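Local atomic coordinates of MMACHC-like protein (Caenorhabditis elegans, PDB entry 5UJC), a protein that binds cobalamin and probably catalyses the reductive removal of its upper ligand, the cyano or alkyl group, with flavin and NADPH or with glutathione. Residues G81-V86 against E255-L260. Numbering follows the deposited sequence. Where two conformers were deposited one is given.
Sequences GSFDEV and ERWEVL
Gly81 follows helix 62-80 and leaves helical geometry with a positive phi. Ser82 is the N-cap of the next helix, 83-89. Its OG accepts from Glu85 N at 3.1 Å, with an N-H...O angle of 155°. The helix begins at Phe83, the main hydrophobic residue of the contact. CG of Phe83 is anti to the backbone N (chi1 -178°), so the ring reaches across to Trp257 and Leu260. The far end of the ring does the touching. CZ lies 3.1 Å from the carbonyl O of Trp257, which sits at the ring edge near its plane. That oxygen also takes the backbone hydrogen bond from Leu260 N. CE1 of Phe83 packs 3.4 Å from CE3 of Trp257. The phenyl and the six-membered indole ring cross obliquely, with planes at 79°. CE1 also approaches CB of Leu260. The contact joins two helices far apart in sequence, 83-89 and 257-265, in a protein of the MMACHC family (FMN-dependent nitroreductase clan). The Leu260 side chain lies about 14 Å from the bound methylcobalamin, away from its pocket. Leu260 extends the apolar layer to Phe65 and Phe69 of helix 62-80. CB of Asp84 points away from 255-260, but its OD1 forms a salt bridge with Arg261 NH2, and Glu258 OE1 forms one with Arg261 NE, which probably offsets the repulsion between the two carboxylates. Val86 lies about one turn after Phe83. Its CG1, anti to the backbone N, meets CH2 of Trp257 at 3.6 Å, on the benzo part of the indole. Trp257 NE1 donates to the carbonyl O of Val90.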
loop_
_atom_site.group_PDB
_atom_site.type_symbol
_atom_site.label_atom_id
_atom_site.label_comp_id
_atom_site.label_asym_id
_atom_site.label_seq_id
_atom_site.Cartn_x
_atom_site.Cartn_y
_atom_site.Cartn_z
ATOM N N GLY A 81 29.868 -1.810 3.044
ATOM C CA GLY A 81 31.180 -1.354 2.535
ATOM C C GLY A 81 31.186 -0.936 1.072
ATOM O O GLY A 81 32.089 -0.217 0.640
ATOM N N SER A 82 30.222 -1.425 0.298
ATOM C CA SER A 82 30.112 -1.080 -1.117
ATOM C C SER A 82 28.725 -1.395 -1.607
ATOM O O SER A 82 28.014 -2.241 -1.023
ATOM C CB SER A 82 31.129 -1.867 -1.953
ATOM O OG SER A 82 30.767 -3.245 -2.044
ATOM N N PHE A 83 28.345 -0.750 -2.701
ATOM C CA PHE A 83 27.085 -1.023 -3.322
ATOM C C PHE A 83 26.991 -2.489 -3.793
ATOM O O PHE A 83 25.947 -3.148 -3.631
ATOM C CB PHE A 83 26.842 -0.046 -4.484
ATOM C CG PHE A 83 25.515 -0.226 -5.152
ATOM C CD1 PHE A 83 24.351 0.129 -4.503
ATOM C CD2 PHE A 83 25.438 -0.763 -6.392
ATOM C CE1 PHE A 83 23.143 -0.031 -5.103
ATOM C CE2 PHE A 83 24.226 -0.905 -7.021
ATOM C CZ PHE A 83 23.080 -0.537 -6.374
ATOM N N ASP A 84 28.051 -3.002 -4.401
ATOM C CA ASP A 84 28.000 -4.372 -4.908
ATOM C C ASP A 84 27.755 -5.374 -3.760
ATOM O O ASP A 84 27.016 -6.327 -3.914
ATOM C CB ASP A 84 29.280 -4.730 -5.660
ATOM C CG ASP A 84 29.370 -4.071 -7.036
ATOM O OD1 ASP A 84 28.333 -3.649 -7.598
ATOM O OD2 ASP A 84 30.483 -3.987 -7.563
ATOM N N GLU A 85 28.320 -5.101 -2.586
ATOM C CA GLU A 85 28.081 -5.965 -1.431
ATOM C C GLU A 85 26.639 -5.903 -0.928
ATOM O O GLU A 85 26.052 -6.925 -0.630
ATOM C CB GLU A 85 29.059 -5.661 -0.286
ATOM C CG GLU A 85 29.073 -6.732 0.819
ATOM C CD GLU A 85 29.533 -8.121 0.327
ATOM O OE1 GLU A 85 30.140 -8.213 -0.773
ATOM O OE2 GLU A 85 29.306 -9.121 1.061
ATOM N N VAL A 86 26.077 -4.709 -0.869
ATOM C CA VAL A 86 24.688 -4.581 -0.460
ATOM C C VAL A 86 23.798 -5.369 -1.408
ATOM O O VAL A 86 22.884 -6.074 -0.980
ATOM C CB VAL A 86 24.189 -3.131 -0.469
ATOM C CG1 VAL A 86 22.773 -3.079 0.091
ATOM C CG2 VAL A 86 25.065 -2.250 0.340
ATOM N N GLU A 255 16.281 -6.763 -11.876
ATOM C CA GLU A 255 16.877 -5.679 -12.664
ATOM C C GLU A 255 16.884 -4.348 -11.918
ATOM O O GLU A 255 17.318 -3.326 -12.466
ATOM C CB GLU A 255 16.098 -5.496 -13.969
ATOM C CG GLU A 255 16.153 -6.677 -14.904
ATOM C CD GLU A 255 15.268 -6.499 -16.137
ATOM O OE1 GLU A 255 14.862 -5.336 -16.451
ATOM O OE2 GLU A 255 14.957 -7.516 -16.772
ATOM N N ARG A 256 16.415 -4.337 -10.680
ATOM C CA ARG A 256 16.151 -3.057 -10.006
ATOM C C ARG A 256 17.350 -2.431 -9.339
ATOM O O ARG A 256 17.407 -1.225 -9.223
ATOM C CB ARG A 256 15.073 -3.218 -8.976
ATOM C CG ARG A 256 13.699 -3.470 -9.553
ATOM C CD ARG A 256 12.727 -3.619 -8.448
ATOM N NE ARG A 256 11.401 -3.917 -8.928
ATOM C CZ ARG A 256 10.355 -4.080 -8.137
ATOM N NH1 ARG A 256 10.515 -4.050 -6.812
ATOM N NH2 ARG A 256 9.139 -4.252 -8.649
ATOM N N TRP A 257 18.232 -3.239 -8.766
ATOM C CA TRP A 257 19.317 -2.676 -7.927
ATOM C C TRP A 257 20.137 -1.630 -8.691
ATOM O O TRP A 257 20.499 -0.623 -8.131
ATOM C CB TRP A 257 20.255 -3.767 -7.359
ATOM C CG TRP A 257 19.953 -4.169 -5.911
ATOM C CD1 TRP A 257 19.599 -5.412 -5.458
ATOM C CD2 TRP A 257 20.069 -3.335 -4.740
ATOM N NE1 TRP A 257 19.458 -5.396 -4.091
ATOM C CE2 TRP A 257 19.753 -4.141 -3.622
ATOM C CE3 TRP A 257 20.390 -1.999 -4.533
ATOM C CZ2 TRP A 257 19.754 -3.647 -2.313
ATOM C CZ3 TRP A 257 20.388 -1.500 -3.204
ATOM C CH2 TRP A 257 20.066 -2.327 -2.127
ATOM N N GLU A 258 20.374 -1.849 -9.981
ATOM C CA GLU A 258 21.177 -0.910 -10.757
ATOM C C GLU A 258 20.533 0.483 -10.868
ATOM O O GLU A 258 21.252 1.497 -10.991
ATOM C CB GLU A 258 21.512 -1.465 -12.145
ATOM C CG GLU A 258 22.622 -2.526 -12.141
ATOM C CD GLU A 258 23.953 -2.036 -11.567
ATOM O OE1 GLU A 258 24.316 -0.840 -11.751
ATOM O OE2 GLU A 258 24.665 -2.862 -10.967
ATOM N N VAL A 259 19.212 0.551 -10.735
ATOM C CA VAL A 259 18.512 1.840 -10.709
ATOM C C VAL A 259 18.969 2.696 -9.500
ATOM O O VAL A 259 18.970 3.933 -9.561
ATOM C CB VAL A 259 16.976 1.617 -10.700
ATOM C CG1 VAL A 259 16.227 2.929 -10.585
ATOM C CG2 VAL A 259 16.553 0.882 -11.960
ATOM N N LEU A 260 19.387 2.024 -8.417
ATOM C CA LEU A 260 19.758 2.701 -7.182
ATOM C C LEU A 260 21.229 3.066 -7.081
ATOM O O LEU A 260 21.608 3.812 -6.177
ATOM C CB LEU A 260 19.386 1.835 -5.980
ATOM C CG LEU A 260 17.935 1.404 -5.911
ATOM C CD1 LEU A 260 17.685 0.671 -4.599
ATOM C CD2 LEU A 260 16.929 2.568 -6.033
#